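Local coordinates for protein putative short-chain dehydrogenase/reductase (Burkholderia xenovorans, PDB 5K9Z) that probably catalyses the reversible oxidation of alcohol groups to carbonyls with NAD or NADP as cofactor, as a short-chain dehydrogenase/reductase, at residues C[17-22]-C[77-82]; C[33-38]-C[91-96]; C[41-46]-C[83-88]; C[64-67]-C[73-76]; C[130-135]-C[141-146]. All blocks are in the same frame, centred on the assembly; numbering follows the deposited sequence.

Interaction 1. Residues C[17-22]-C[77-82]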
# COMPACT_ATOMS: atom_id res chain seq x y z
N VAL C 17 -15.79 12.82 -26.17
CA VAL C 17 -15.04 11.97 -27.09
C VAL C 17 -14.04 11.16 -26.28
O VAL C 17 -13.19 11.72 -25.58
CB VAL C 17 -14.32 12.80 -28.16
CG1 VAL C 17 -13.55 11.88 -29.10
CG2 VAL C 17 -15.33 13.68 -28.91
N ALA C 18 -14.16 9.84 -26.36
CA ALA C 18 -13.27 8.93 -25.65
C ALA C 18 -12.50 8.07 -26.65
O ALA C 18 -13.06 7.65 -27.67
CB ALA C 18 -14.04 8.03 -24.68
N LEU C 19 -11.24 7.82 -26.34
CA LEU C 19 -10.42 6.86 -27.07
C LEU C 19 -10.07 5.75 -26.09
O LEU C 19 -9.47 6.01 -25.04
CB LEU C 19 -9.14 7.51 -27.61
CG LEU C 19 -8.02 6.67 -28.23
CD1 LEU C 19 -8.55 5.81 -29.34
CD2 LEU C 19 -6.93 7.60 -28.79
N VAL C 20 -10.42 4.51 -26.43
CA VAL C 20 -10.20 3.36 -25.55
C VAL C 20 -9.29 2.37 -26.27
O VAL C 20 -9.66 1.84 -27.32
CB VAL C 20 -11.53 2.70 -25.17
CG1 VAL C 20 -11.30 1.48 -24.27
CG2 VAL C 20 -12.45 3.72 -24.50
N THR C 21 -8.12 2.09 -25.69
CA THR C 21 -7.28 1.07 -26.28
C THR C 21 -7.63 -0.32 -25.71
O THR C 21 -8.28 -0.46 -24.67
CB THR C 21 -5.79 1.38 -26.11
OG1 THR C 21 -5.42 1.25 -24.74
CG2 THR C 21 -5.45 2.80 -26.59
N GLY C 22 -7.19 -1.35 -26.43
CA GLY C 22 -7.60 -2.71 -26.12
C GLY C 22 -9.10 -2.89 -26.12
O GLY C 22 -9.62 -3.70 -25.34
N ALA C 77 -1.38 8.31 -33.90
CA ALA C 77 -2.31 8.30 -35.03
C ALA C 77 -3.74 8.04 -34.56
O ALA C 77 -4.68 8.55 -35.18
CB ALA C 77 -1.89 7.24 -36.06
N ALA C 78 -3.94 7.22 -33.52
CA ALA C 78 -5.28 7.02 -32.99
C ALA C 78 -5.84 8.30 -32.36
O ALA C 78 -7.02 8.62 -32.54
CB ALA C 78 -5.29 5.88 -31.96
N VAL C 79 -5.01 9.02 -31.60
CA VAL C 79 -5.42 10.33 -31.08
C VAL C 79 -5.80 11.26 -32.23
O VAL C 79 -6.84 11.93 -32.19
CB VAL C 79 -4.31 10.94 -30.21
CG1 VAL C 79 -4.60 12.42 -29.91
CG2 VAL C 79 -4.17 10.16 -28.91
N ASP C 80 -4.94 11.34 -33.26
CA ASP C 80 -5.24 12.21 -34.40
C ASP C 80 -6.55 11.81 -35.07
O ASP C 80 -7.31 12.67 -35.52
CB ASP C 80 -4.10 12.18 -35.42
CG ASP C 80 -2.88 12.97 -34.96
OD1 ASP C 80 -3.03 13.87 -34.10
OD2 ASP C 80 -1.77 12.70 -35.47
N GLU C 81 -6.82 10.50 -35.16
CA GLU C 81 -8.08 10.03 -35.72
C GLU C 81 -9.27 10.52 -34.89
O GLU C 81 -10.30 10.94 -35.44
CB GLU C 81 -8.07 8.49 -35.77
CG GLU C 81 -9.35 7.82 -36.22
CD GLU C 81 -9.54 7.79 -37.72
OE1 GLU C 81 -8.76 8.45 -38.44
OE2 GLU C 81 -10.44 7.06 -38.18
N ALA C 82 -9.17 10.44 -33.56
CA ALA C 82 -10.23 10.99 -32.72
C ALA C 82 -10.43 12.48 -33.01
O ALA C 82 -11.56 12.94 -33.18
CB ALA C 82 -9.92 10.74 -31.25

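Interaction 2. Residues C[33-38]-C[91-96]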
# COMPACT_ATOMS: atom_id res chain seq x y z
N ARG C 33 -18.43 0.01 -24.54
CA ARG C 33 -19.89 -0.11 -24.49
C ARG C 33 -20.48 0.88 -23.49
O ARG C 33 -21.45 1.58 -23.80
CB ARG C 33 -20.31 -1.53 -24.11
CG ARG C 33 -20.06 -2.57 -25.16
CD ARG C 33 -20.65 -3.92 -24.76
NE ARG C 33 -19.71 -4.99 -25.07
CZ ARG C 33 -19.77 -5.76 -26.15
NH1 ARG C 33 -18.86 -6.70 -26.36
NH2 ARG C 33 -20.76 -5.58 -27.03
N LEU C 34 -19.94 0.93 -22.27
CA LEU C 34 -20.57 1.75 -21.25
C LEU C 34 -20.42 3.23 -21.57
O LEU C 34 -21.36 4.01 -21.38
CB LEU C 34 -20.00 1.44 -19.86
CG LEU C 34 -20.67 2.23 -18.72
CD1 LEU C 34 -22.18 2.02 -18.70
CD2 LEU C 34 -20.06 1.87 -17.37
N MET C 35 -19.25 3.64 -22.06
CA MET C 35 -19.07 5.05 -22.41
C MET C 35 -19.99 5.46 -23.55
O MET C 35 -20.55 6.57 -23.53
CB MET C 35 -17.61 5.31 -22.76
CG MET C 35 -16.69 5.26 -21.53
SD MET C 35 -15.02 5.81 -21.92
CE MET C 35 -14.35 6.01 -20.27
N ALA C 36 -20.19 4.58 -24.53
CA ALA C 36 -21.17 4.85 -25.58
C ALA C 36 -22.57 4.97 -25.01
O ALA C 36 -23.33 5.88 -25.38
CB ALA C 36 -21.11 3.76 -26.65
N GLN C 37 -22.94 4.06 -24.11
CA GLN C 37 -24.23 4.13 -23.43
C GLN C 37 -24.39 5.41 -22.62
O GLN C 37 -25.50 5.94 -22.50
CB GLN C 37 -24.40 2.90 -22.55
CG GLN C 37 -25.71 2.79 -21.81
CD GLN C 37 -25.73 1.58 -20.90
OE1 GLN C 37 -25.19 0.52 -21.25
NE2 GLN C 37 -26.32 1.72 -19.72
N GLU C 38 -23.29 5.93 -22.06
CA GLU C 38 -23.32 7.18 -21.32
C GLU C 38 -23.27 8.40 -22.24
O GLU C 38 -23.11 9.52 -21.75
CB GLU C 38 -22.18 7.23 -20.30
CG GLU C 38 -22.29 6.19 -19.17
CD GLU C 38 -23.19 6.62 -18.00
OE1 GLU C 38 -23.44 5.77 -17.12
OE2 GLU C 38 -23.65 7.78 -17.96
N CYS C 91 -11.44 12.04 -23.14
CA CYS C 91 -11.07 10.97 -22.24
C CYS C 91 -10.20 9.98 -22.99
O CYS C 91 -10.53 9.58 -24.11
CB CYS C 91 -12.31 10.27 -21.67
SG CYS C 91 -11.89 8.89 -20.58
N MET C 92 -9.06 9.62 -22.40
CA MET C 92 -8.16 8.61 -22.95
C MET C 92 -8.11 7.44 -21.98
O MET C 92 -7.89 7.64 -20.78
CB MET C 92 -6.76 9.18 -23.14
CG MET C 92 -5.74 8.14 -23.58
SD MET C 92 -5.94 7.73 -25.32
CE MET C 92 -4.52 6.68 -25.62
N VAL C 93 -8.29 6.21 -22.48
CA VAL C 93 -8.21 5.02 -21.63
C VAL C 93 -7.08 4.14 -22.13
O VAL C 93 -7.17 3.52 -23.19
CB VAL C 93 -9.54 4.26 -21.59
CG1 VAL C 93 -9.42 3.03 -20.68
CG2 VAL C 93 -10.66 5.15 -21.07
N ASN C 94 -5.99 4.08 -21.36
CA ASN C 94 -4.85 3.22 -21.67
C ASN C 94 -5.13 1.85 -21.08
O ASN C 94 -4.97 1.65 -19.88
CB ASN C 94 -3.56 3.78 -21.10
CG ASN C 94 -3.25 5.14 -21.65
OD1 ASN C 94 -3.17 5.33 -22.86
ND2 ASN C 94 -3.10 6.12 -20.76
N ASN C 95 -5.57 0.92 -21.92
CA ASN C 95 -5.98 -0.40 -21.48
C ASN C 95 -5.38 -1.46 -22.40
O ASN C 95 -5.33 -1.29 -23.62
CB ASN C 95 -7.51 -0.50 -21.46
CG ASN C 95 -8.00 -1.93 -21.36
OD1 ASN C 95 -8.41 -2.54 -22.35
ND2 ASN C 95 -7.95 -2.49 -20.16
N ALA C 96 -4.92 -2.56 -21.80
CA ALA C 96 -4.42 -3.70 -22.57
C ALA C 96 -4.79 -4.98 -21.85
O ALA C 96 -4.55 -5.10 -20.64
CB ALA C 96 -2.90 -3.63 -22.78

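Interaction 3. Residues C[41-46]-C[83-88]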
# COMPACT_ATOMS: atom_id res chain seq x y z
N PHE C 41 -18.93 9.72 -27.81
CA PHE C 41 -18.37 9.26 -29.08
C PHE C 41 -17.09 8.48 -28.80
O PHE C 41 -16.14 9.03 -28.26
CB PHE C 41 -18.04 10.43 -30.01
CG PHE C 41 -19.22 11.25 -30.40
CD1 PHE C 41 -20.01 10.86 -31.48
CD2 PHE C 41 -19.52 12.42 -29.73
CE1 PHE C 41 -21.09 11.62 -31.87
CE2 PHE C 41 -20.61 13.18 -30.11
CZ PHE C 41 -21.40 12.78 -31.18
N VAL C 42 -17.06 7.20 -29.19
CA VAL C 42 -15.97 6.31 -28.80
C VAL C 42 -15.16 5.92 -30.03
O VAL C 42 -15.72 5.48 -31.05
CB VAL C 42 -16.50 5.06 -28.08
CG1 VAL C 42 -15.34 4.15 -27.68
CG2 VAL C 42 -17.36 5.45 -26.85
N VAL C 43 -13.85 6.09 -29.94
CA VAL C 43 -12.92 5.53 -30.90
C VAL C 43 -12.34 4.28 -30.25
O VAL C 43 -11.74 4.37 -29.17
CB VAL C 43 -11.82 6.53 -31.28
CG1 VAL C 43 -10.78 5.85 -32.18
CG2 VAL C 43 -12.42 7.75 -31.99
N LEU C 44 -12.56 3.13 -30.88
CA LEU C 44 -12.09 1.85 -30.37
C LEU C 44 -10.73 1.52 -30.97
O LEU C 44 -10.61 1.35 -32.19
CB LEU C 44 -13.09 0.75 -30.72
CG LEU C 44 -14.37 0.70 -29.89
CD1 LEU C 44 -15.35 1.75 -30.33
CD2 LEU C 44 -14.95 -0.67 -30.08
N ALA C 45 -9.72 1.37 -30.13
CA ALA C 45 -8.37 1.09 -30.60
C ALA C 45 -7.97 -0.31 -30.16
O ALA C 45 -8.14 -0.66 -28.98
CB ALA C 45 -7.36 2.12 -30.08
N ASP C 46 -7.48 -1.10 -31.11
CA ASP C 46 -7.04 -2.46 -30.83
C ASP C 46 -6.33 -2.97 -32.08
O ASP C 46 -6.38 -2.36 -33.15
CB ASP C 46 -8.22 -3.36 -30.46
CG ASP C 46 -7.83 -4.49 -29.51
OD1 ASP C 46 -6.77 -5.10 -29.71
OD2 ASP C 46 -8.58 -4.76 -28.55
N LEU C 83 -9.34 13.23 -33.13
CA LEU C 83 -9.44 14.67 -33.40
C LEU C 83 -10.01 14.94 -34.79
O LEU C 83 -10.83 15.84 -34.95
CB LEU C 83 -8.08 15.34 -33.25
CG LEU C 83 -7.44 15.29 -31.86
CD1 LEU C 83 -6.05 15.90 -31.93
CD2 LEU C 83 -8.30 16.01 -30.81
N ARG C 84 -9.59 14.17 -35.80
CA ARG C 84 -10.10 14.38 -37.16
C ARG C 84 -11.60 14.13 -37.23
O ARG C 84 -12.34 14.89 -37.87
CB ARG C 84 -9.36 13.47 -38.15
CG ARG C 84 -9.79 13.67 -39.60
CD ARG C 84 -9.05 12.72 -40.55
NE ARG C 84 -9.34 11.32 -40.27
CZ ARG C 84 -10.43 10.69 -40.68
NH1 ARG C 84 -11.36 11.32 -41.39
NH2 ARG C 84 -10.59 9.41 -40.38
N LEU C 85 -12.07 13.07 -36.57
CA LEU C 85 -13.48 12.68 -36.61
C LEU C 85 -14.36 13.60 -35.76
O LEU C 85 -15.48 13.92 -36.15
CB LEU C 85 -13.63 11.24 -36.12
CG LEU C 85 -13.11 10.11 -37.01
CD1 LEU C 85 -13.22 8.76 -36.30
CD2 LEU C 85 -13.91 10.07 -38.30
N HIS C 86 -13.88 14.01 -34.59
CA HIS C 86 -14.73 14.67 -33.62
C HIS C 86 -14.23 16.03 -33.15
O HIS C 86 -14.94 16.70 -32.39
CB HIS C 86 -14.96 13.76 -32.40
CG HIS C 86 -15.45 12.39 -32.77
ND1 HIS C 86 -16.72 12.15 -33.25
CD2 HIS C 86 -14.84 11.18 -32.72
CE1 HIS C 86 -16.87 10.86 -33.50
NE2 HIS C 86 -15.74 10.25 -33.19
N GLY C 87 -13.03 16.46 -33.56
CA GLY C 87 -12.53 17.78 -33.23
C GLY C 87 -11.97 17.94 -31.83
O GLY C 87 -11.40 18.99 -31.53
N ARG C 88 -12.09 16.93 -30.97
CA ARG C 88 -11.59 17.04 -29.61
C ARG C 88 -11.37 15.64 -29.07
O ARG C 88 -11.84 14.66 -29.64
CB ARG C 88 -12.56 17.83 -28.71
CG ARG C 88 -13.93 17.17 -28.61
CD ARG C 88 -14.94 18.00 -27.82
NE ARG C 88 -14.52 18.26 -26.44
CZ ARG C 88 -14.05 19.43 -26.01
NH1 ARG C 88 -13.94 20.46 -26.85
NH2 ARG C 88 -13.68 19.58 -24.75
O HOH W 1 -16.06 7.64 -33.28

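Interaction 4. Residues C[64-67]-C[73-76]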
# COMPACT_ATOMS: atom_id res chain seq x y z
N PHE C 64 -13.62 2.23 -35.31
CA PHE C 64 -12.46 1.43 -34.97
C PHE C 64 -11.21 2.05 -35.57
O PHE C 64 -11.25 2.57 -36.68
CB PHE C 64 -12.62 -0.00 -35.48
CG PHE C 64 -11.38 -0.83 -35.38
CD1 PHE C 64 -10.96 -1.31 -34.15
CD2 PHE C 64 -10.63 -1.12 -36.51
CE1 PHE C 64 -9.81 -2.07 -34.05
CE2 PHE C 64 -9.48 -1.88 -36.42
CZ PHE C 64 -9.06 -2.35 -35.18
N ALA C 65 -10.11 2.01 -34.83
CA ALA C 65 -8.83 2.52 -35.33
C ALA C 65 -7.75 1.53 -34.92
O ALA C 65 -7.43 1.43 -33.73
CB ALA C 65 -8.53 3.92 -34.81
N TYR C 66 -7.17 0.84 -35.91
CA TYR C 66 -6.15 -0.17 -35.63
C TYR C 66 -5.01 0.47 -34.85
O TYR C 66 -4.46 1.49 -35.27
CB TYR C 66 -5.63 -0.78 -36.93
CG TYR C 66 -4.68 -1.93 -36.69
CD1 TYR C 66 -3.36 -1.71 -36.29
CD2 TYR C 66 -5.10 -3.25 -36.87
CE1 TYR C 66 -2.48 -2.78 -36.07
CE2 TYR C 66 -4.23 -4.32 -36.65
CZ TYR C 66 -2.93 -4.07 -36.25
OH TYR C 66 -2.07 -5.13 -36.01
N THR C 67 -4.67 -0.12 -33.70
CA THR C 67 -3.66 0.49 -32.83
C THR C 67 -2.93 -0.58 -32.04
O THR C 67 -3.53 -1.22 -31.17
CB THR C 67 -4.29 1.47 -31.85
OG1 THR C 67 -5.10 2.40 -32.56
CG2 THR C 67 -3.19 2.21 -31.10
N ALA C 73 3.91 5.71 -32.77
CA ALA C 73 3.30 6.35 -33.93
C ALA C 73 1.84 5.93 -34.09
O ALA C 73 1.01 6.72 -34.54
CB ALA C 73 4.09 6.00 -35.20
N GLN C 74 1.53 4.67 -33.77
CA GLN C 74 0.16 4.21 -33.90
C GLN C 74 -0.73 4.83 -32.81
O GLN C 74 -1.90 5.15 -33.07
CB GLN C 74 0.11 2.69 -33.85
CG GLN C 74 0.80 2.06 -35.08
CD GLN C 74 0.61 0.58 -35.15
OE1 GLN C 74 -0.37 0.04 -34.62
NE2 GLN C 74 1.54 -0.11 -35.79
N VAL C 75 -0.20 4.99 -31.60
CA VAL C 75 -0.96 5.65 -30.54
C VAL C 75 -1.23 7.10 -30.93
O VAL C 75 -2.36 7.59 -30.82
CB VAL C 75 -0.20 5.55 -29.20
CG1 VAL C 75 -0.88 6.39 -28.13
CG2 VAL C 75 -0.07 4.08 -28.77
N ALA C 76 -0.20 7.79 -31.43
CA ALA C 76 -0.38 9.18 -31.85
C ALA C 76 -1.41 9.27 -32.97
O ALA C 76 -2.24 10.19 -32.99
CB ALA C 76 0.96 9.76 -32.30
O HOH W 2 -3.31 3.97 -35.18

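Interaction 5. Residues C[130-135]-C[141-146]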
# COMPACT_ATOMS: atom_id res chain seq x y z
N HIS C 130 0.51 11.62 -25.94
CA HIS C 130 -0.23 12.16 -27.08
C HIS C 130 -1.64 12.60 -26.73
O HIS C 130 -2.12 13.59 -27.28
CB HIS C 130 -0.19 11.16 -28.23
CG HIS C 130 1.19 11.00 -28.77
ND1 HIS C 130 1.75 11.90 -29.66
CD2 HIS C 130 2.17 10.12 -28.47
CE1 HIS C 130 3.00 11.56 -29.91
NE2 HIS C 130 3.28 10.47 -29.21
N ALA C 131 -2.32 11.91 -25.80
CA ALA C 131 -3.60 12.44 -25.34
C ALA C 131 -3.43 13.81 -24.68
O ALA C 131 -4.22 14.73 -24.92
CB ALA C 131 -4.27 11.46 -24.36
N ALA C 132 -2.37 13.98 -23.89
CA ALA C 132 -2.15 15.25 -23.21
C ALA C 132 -1.88 16.37 -24.20
O ALA C 132 -2.31 17.51 -23.98
CB ALA C 132 -1.00 15.11 -22.21
N ARG C 133 -1.15 16.07 -25.29
CA ARG C 133 -0.93 17.07 -26.33
C ARG C 133 -2.25 17.63 -26.85
O ARG C 133 -2.38 18.83 -27.08
CB ARG C 133 -0.14 16.47 -27.49
CG ARG C 133 1.34 16.32 -27.24
CD ARG C 133 2.04 15.72 -28.49
NE ARG C 133 3.48 15.68 -28.32
CZ ARG C 133 4.35 15.40 -29.29
NH1 ARG C 133 3.91 15.11 -30.52
NH2 ARG C 133 5.66 15.39 -29.03
N ALA C 134 -3.24 16.76 -27.07
CA ALA C 134 -4.54 17.27 -27.50
C ALA C 134 -5.25 18.00 -26.36
O ALA C 134 -5.93 19.01 -26.59
CB ALA C 134 -5.39 16.12 -28.04
N MET C 135 -5.09 17.52 -25.13
CA MET C 135 -5.94 17.98 -24.04
C MET C 135 -5.47 19.30 -23.45
O MET C 135 -6.31 20.11 -23.05
CB MET C 135 -6.04 16.90 -22.96
CG MET C 135 -6.85 15.70 -23.42
SD MET C 135 -6.75 14.38 -22.22
CE MET C 135 -7.79 13.13 -22.97
N GLY C 141 -9.70 17.56 -19.83
CA GLY C 141 -9.54 16.20 -20.30
C GLY C 141 -9.17 15.28 -19.16
O GLY C 141 -8.69 15.70 -18.10
N CYS C 142 -9.33 13.98 -19.40
CA CYS C 142 -9.16 12.97 -18.38
C CYS C 142 -8.40 11.81 -19.00
O CYS C 142 -8.86 11.23 -19.98
CB CYS C 142 -10.54 12.51 -17.87
SG CYS C 142 -10.44 11.36 -16.54
N ILE C 143 -7.23 11.48 -18.45
CA ILE C 143 -6.41 10.38 -18.94
C ILE C 143 -6.45 9.26 -17.91
O ILE C 143 -6.06 9.45 -16.75
CB ILE C 143 -4.98 10.83 -19.23
CG1 ILE C 143 -4.99 11.98 -20.26
CG2 ILE C 143 -4.17 9.68 -19.76
CD1 ILE C 143 -3.63 12.63 -20.49
N LEU C 144 -6.91 8.09 -18.33
CA LEU C 144 -7.14 6.97 -17.42
C LEU C 144 -6.37 5.75 -17.88
O LEU C 144 -6.35 5.44 -19.07
CB LEU C 144 -8.64 6.65 -17.33
CG LEU C 144 -9.56 7.79 -16.87
CD1 LEU C 144 -11.03 7.44 -17.02
CD2 LEU C 144 -9.23 8.14 -15.43
N SER C 145 -5.72 5.06 -16.94
CA SER C 145 -4.96 3.87 -17.26
C SER C 145 -5.48 2.70 -16.45
O SER C 145 -5.73 2.83 -15.24
CB SER C 145 -3.46 4.07 -16.99
OG SER C 145 -2.94 5.15 -17.75
N VAL C 146 -5.64 1.54 -17.09
CA VAL C 146 -6.09 0.34 -16.39
C VAL C 146 -4.82 -0.34 -15.89
O VAL C 146 -4.09 -0.99 -16.65
CB VAL C 146 -6.91 -0.57 -17.30
CG1 VAL C 146 -7.35 -1.87 -16.55
CG2 VAL C 146 -8.13 0.21 -17.83

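Interaction 1. Residues C[17-22]-C[77-82]
Leu19 lays its CD2 methyl over one face of the peptide between Ala78 and Val79. This peptide is the flat group that counts here, as no aromatic ring takes part. CD2 is 3.7 Å from Val79 N and 3.8 Å from Ala78 C. The carbonyl of the same peptide keeps its helix bond, with Ala82 N 3.0 Å from Ala78 O.

Leu19 has CG anti to the backbone N (chi1 171°). This sends both of its methyls from the strand toward the helix. CD2 also meets the CB of Ala78 at 4.0 Å and Val79 CG2 at 3.8 Å. The Leu19 and Val79 side chains lie roughly perpendicular. At the start of the strand, Val17 CG1 faces Ala82 CB at 4.4 Å, a looser touch.

Strand 17-21 and helix 72-86 run nearly antiparallel here. Their local axes are 9.2 Å apart at an angle of 154°. Ala78 and Ala82, one turn apart, both point their methyls at the strand. Val43 of strand 41-46 also touches both Leu19 and Ala82, and Met92 of strand 91-94 packs on Leu19 as well. Asp80 points away from the strand, and its OD1 is hydrogen-bonded to a glycerol, probably from the crystallisation liquor.

The side chains that meet are all apolar, and the contact is buried. It rests on methyl groups and on a peptide whose carbonyl is already bonded within the helix. That chemistry suits the first strand of the Rossmann fold, inside the sheet, where a helix is held against the sheet by shape and burial, not by polar bonds.

Interaction 2. Residues C[33-38]-C[91-96]
Cys91 opens strand 91-94 and meets helix 26-37 through its sulfur. SG lies 3.8 Å from the CE methyl of Met35. The sulfur is anti to the backbone N (chi1 179°), and its CB points at the helix.

Met92 faces the other way. Its side chain leaves this contact and packs on Ala131 of helix 110-138.

Val93 turns back to the Met35 side. Its CG2 is 3.9 Å from Met35 CE, and the ends of the two side chains meet head on. One methyl of Met35 therefore serves both Cys91 and Val93. Met35 gets there because its chain is extended beyond CG (chi2 -172°, chi3 167°), which spans the distance from helix to strand. The Met35 and Cys91 CA atoms are 10.0 Å apart, so the backbones themselves stay well separated.

Asn94 bonds through ND2 to Ser145 OG of the next strand. Thr21 OG1 lies within bonding distance of Asn95 O and, at longer range, Val93 O, and must share its one hydrogen between them.

The contact is small, buried and apolar, a piece of the helix-on-sheet packing of the Rossmann fold. Strand 91-94 lies between strands 17-21 and 141-146 in the parallel sheet. Helix 26-37 is on the face of Cys91 and Val93, where Ala18 of strand 17-21 and Val233 of helix 225-236 also touch Met35. Helix 110-138 covers the opposite face, at Met92.

Interaction 3. Residues C[41-46]-C[83-88]
Phe41 sets its CB over one face of the His86 imidazole. CB is 3.9 Å from the ring centroid and 16° off the ring normal, a CH-pi contact. The nearest ring atom is His86 CE1, 3.7 Å from Phe41 CB. The two rings themselves are oblique, with planes at 32° and centroids 5.0 Å apart, so they are not a regular stack.

The opposite face of the imidazole carries CB of the preceding Leu85. The ring is thus sandwiched between a strand residue and its own helix. His86 has CG beside the backbone N (chi1 -52°), which brings the ring back over the strand. Val43 CG2 comes to the ring edge, 4.3 Å from CD2 of His86. The same methyl of Val43 just reaches Leu85 CD1.

One water ties the imidazole to the strand. It sits in the ring plane, 2.6 Å from His86 NE2, and donates to Val42 O at 3.1 Å. Two carbon-covered faces and one bonded edge nitrogen together would limit the rotation of the ring.

His86 lies at the C-terminal end of helix 72-86. Gly87 follows with positive phi, and its N bonds to Leu83 O. Thr63 of the edge strand 63-66 touches both Val43 and Leu85. The helix connects strand 63-66 to strand 91-94, so it must pass strands 41-46 and 17-21 on the way. This is the long beta-alpha-beta crossover in the middle of the Rossmann fold, which gives the sheet its 3-2-1-4-5-6-7 strand order.

Interaction 4. Residues C[64-67]-C[73-76]
Gln74 has CG beside its backbone N (chi1 -66°) and an extended chain beyond it, which carries its amide across to Tyr66 and Thr67. With CG of Tyr66 anti to the backbone N, the CD1-CE1 edge of the ring comes close to that amide. The setting is a strand-loop-helix turn of the Rossmann fold, where strand 63-66 leads into helix 72-86.

Gln74 OE1 lies in the plane of the Tyr66 ring, at its edge, 3.8 Å from CE1. The ring and amide planes are 48° apart. OE1 is also 3.7 Å from Thr67 C, but its hydrogen bond goes to Asp68 N, in the connecting loop. This bond clips the loop to the first turn of the helix.

The CG2 methyl of Thr67 packs on the helix backbone, 3.8 Å from Gln74 O, and lies near Val75 CG2. Water 2 bridges the two main chains. It donates to Tyr66 O at 2.7 Å and to Gln74 O at 2.8 Å.

Thr67 OG1 turns back along its own segment. It donates to Ala65 O at 2.8 Å from above the carbonyl plane, 51° out of it.

Interaction 5. Residues C[130-135]-C[141-146]
Ile143 is the bump of this contact, and helix 110-138 supplies the hollow. The hollow has a floor of two alanines, Ala131 and Ala132, and a wall made by Met135 one turn on. The tip of Ile143, CD1, sits 4.1 Å from Ala131 CB and 4.0 Å from Ala132 CB. It also comes 3.9 Å from Ala132 N, so it touches the helix backbone between the small residues. Ile143 has CG1 anti to the carbonyl carbon (chi1 -58°), which aims CD1 at the helix.

Met135 packs beside it. Its chain is extended beyond CG and crosses Ile143 obliquely. SD is closest to Ile143 CG1, 3.6 Å away, and also touches the tip, CD1.

The same sulfur lies 3.8 Å from Gly141 CA. Here the strand is smooth, because Gly141 has no side chain, and the sulfur can settle close to the main chain. The Met135 methyl then reaches along the strand, and CE is 3.7 Å from Cys142 O. One methionine thus covers three successive strand residues.

Helix and strand run almost exactly antiparallel, at 173°, with local axes 9.0 Å apart. They form the alpha-to-beta half of a beta-alpha-beta unit of the Rossmann fold, with only a short link after helix 110-138. Strand 141-146 lies between strands 91-94 and 184-191. Met92 of the first packs on Met135, and Val184 of the second touches Met135. On the other face of the sheet, Leu144 meets Leu232 and Leu235 of helix 225-236.

The chain enters with strand 17-21, then helix 26-37 and strand 41-46, which open interactions 1, 2 and 3 in turn. Interaction 4 opens last of these four but closes first, a short turn from strand 63-66 into helix 72-86, within the spans of the other three. The same helix then closes interaction 1 at 77-82 and interaction 3 at 83-88. Interaction 1 crosses both interaction 3 and interaction 2. Strand 91-94 closes interaction 2, whose loop contains interaction 3. Interaction 5 follows in series. Helices 72-86 and 110-138 lie on one face of the parallel sheet and helix 26-37 on the other, so five adjacent strands are tied together.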